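Transcriptional regulator PA3341 (Pseudomonas aeruginosa, PDB 2FBH) probably binds DNA as a transcriptional regulator of the MarR family. Local coordinates at residues A[82-87]-A[94-99]. Residues are numbered along the deposited sequence; the frame is centred on the assembly and turned at random.
Sequences VRRLAV and KHIVLT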
# COMPACT_ATOMS: atom_id res chain seq x y z
N VAL A 82 14.11 1.69 -19.91
CA VAL A 82 15.09 2.30 -19.03
C VAL A 82 16.51 1.86 -19.39
O VAL A 82 16.69 0.83 -20.02
CB VAL A 82 14.88 1.96 -17.53
CG1 VAL A 82 13.41 2.42 -17.01
CG2 VAL A 82 15.05 0.52 -17.23
N ARG A 83 17.49 2.66 -18.96
CA ARG A 83 18.93 2.29 -18.95
C ARG A 83 19.49 2.55 -17.58
O ARG A 83 18.95 3.39 -16.81
CB ARG A 83 19.70 3.06 -20.01
CG ARG A 83 19.21 2.73 -21.41
CD ARG A 83 20.03 3.42 -22.42
NE ARG A 83 21.39 2.85 -22.53
CZ ARG A 83 22.38 3.51 -23.10
NH1 ARG A 83 23.61 2.98 -23.18
NH2 ARG A 83 22.14 4.71 -23.57
N ARG A 84 20.53 1.78 -17.22
CA ARG A 84 21.29 2.06 -16.01
C ARG A 84 22.65 2.60 -16.40
O ARG A 84 23.44 1.89 -17.04
CB ARG A 84 21.41 0.79 -15.20
CG ARG A 84 20.06 0.18 -14.93
CD ARG A 84 20.33 -1.16 -14.39
NE ARG A 84 19.42 -2.13 -14.95
CZ ARG A 84 18.74 -3.00 -14.22
NH1 ARG A 84 18.90 -2.98 -12.91
NH2 ARG A 84 17.93 -3.88 -14.80
N LEU A 85 22.91 3.86 -16.03
CA LEU A 85 23.97 4.70 -16.61
C LEU A 85 24.69 5.50 -15.53
O LEU A 85 24.13 5.72 -14.46
CB LEU A 85 23.43 5.69 -17.65
CG LEU A 85 23.10 5.16 -19.06
CD1 LEU A 85 22.41 6.24 -19.92
CD2 LEU A 85 24.37 4.71 -19.76
N ALA A 86 25.92 5.94 -15.82
CA ALA A 86 26.65 6.91 -14.98
C ALA A 86 26.22 8.27 -15.45
O ALA A 86 25.99 8.50 -16.64
CB ALA A 86 28.16 6.75 -15.16
N VAL A 87 26.07 9.20 -14.51
CA VAL A 87 25.50 10.50 -14.87
C VAL A 87 26.42 11.70 -14.57
O VAL A 87 26.12 12.82 -14.98
CB VAL A 87 24.12 10.71 -14.20
CG1 VAL A 87 23.14 9.66 -14.70
CG2 VAL A 87 24.24 10.69 -12.65
N LYS A 94 25.37 3.40 -10.99
CA LYS A 94 24.37 3.35 -12.03
C LYS A 94 23.14 4.13 -11.54
O LYS A 94 22.69 3.98 -10.37
CB LYS A 94 24.05 1.89 -12.43
CG LYS A 94 24.79 1.40 -13.69
CD LYS A 94 26.08 0.68 -13.34
CE LYS A 94 25.81 -0.57 -12.52
NZ LYS A 94 26.89 -0.79 -11.49
N HIS A 95 22.66 5.01 -12.43
CA HIS A 95 21.45 5.76 -12.22
C HIS A 95 20.46 5.30 -13.26
O HIS A 95 20.85 4.83 -14.34
CB HIS A 95 21.74 7.24 -12.34
CG HIS A 95 22.57 7.77 -11.21
ND1 HIS A 95 23.94 7.55 -11.13
CD2 HIS A 95 22.23 8.44 -10.09
CE1 HIS A 95 24.40 8.10 -10.01
NE2 HIS A 95 23.38 8.65 -9.37
N ILE A 96 19.18 5.37 -12.91
CA ILE A 96 18.18 4.79 -13.79
C ILE A 96 17.64 5.92 -14.61
O ILE A 96 17.23 6.93 -14.09
CB ILE A 96 17.12 4.00 -13.01
CG1 ILE A 96 17.82 2.88 -12.24
CG2 ILE A 96 16.13 3.40 -14.02
CD1 ILE A 96 17.64 2.96 -10.85
N VAL A 97 17.70 5.79 -15.92
CA VAL A 97 17.30 6.85 -16.79
C VAL A 97 16.24 6.30 -17.76
O VAL A 97 16.37 5.17 -18.26
CB VAL A 97 18.53 7.38 -17.61
CG1 VAL A 97 18.11 8.52 -18.52
CG2 VAL A 97 19.67 7.80 -16.66
N LEU A 98 15.24 7.11 -18.08
CA LEU A 98 14.32 6.76 -19.15
C LEU A 98 14.94 6.92 -20.51
O LEU A 98 15.78 7.82 -20.72
CB LEU A 98 13.08 7.68 -19.12
CG LEU A 98 12.25 7.59 -17.84
CD1 LEU A 98 11.28 8.81 -17.73
CD2 LEU A 98 11.43 6.32 -17.95
N THR A 99 14.44 6.15 -21.45
CA THR A 99 14.80 6.30 -22.85
C THR A 99 13.77 7.12 -23.63
O THR A 99 12.60 7.21 -23.23
CB THR A 99 14.86 4.92 -23.55
OG1 THR A 99 13.56 4.33 -23.51
CG2 THR A 99 15.86 3.95 -22.88
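Arg-83 and Val-97 exchange two backbone hydrogen bonds, N of Arg-83 lying 2.8 Å from O of Val-97, and Leu-85 and His-95 exchange two more, the shorter running 2.6 Å from His-95 N to Leu-85 O. Between these rungs Arg-84 faces Ile-96 as a non-hydrogen-bonded pair, where Arg-84 CA sends a CA-H...O contact to His-95 O. The tight face carries Val-82, Arg-84, Ile-96 and Leu-98. Val-82 and Ile-96 lie side by side there, CB of Val-82 4.0 Å from CG2 of Ile-96, and both rest on Leu-46 of helix 39-48, while helix 66-78 covers the same face through Leu-73 and Leu-76. Arg-84 lays its CB against CG of Lys-94 at 3.8 Å, then leads its guanidinium away to Asp-74 and Glu-77 in salt bridges and to Gln-55. The other face, with Arg-83, Leu-85, His-95 and Val-97, is looser and, except at buried His-95, more open to solvent: CB of Leu-85 and CG2 of Val-97 stand 4.4 Å apart, and CG of Arg-83 crosses the Thr-99 methyl CG2 at 3.9 Å. Its closest packing is at the loop end, where Val-87 crosses His-95 at about a right angle. There CG2, set between the backbone N and carbonyl carbon of Val-87, sits over the imidazole centre, 3.6 Å from the centroid, in a CH-pi contact. Hydrogen bonds from ND1 to Ala-93 O and between NE2 and Arg-91 would help fix the ring's rotation. This two-stranded antiparallel hairpin after helix 66-78 is the wing of the winged helix-turn-helix domain characteristic of MarR regulators.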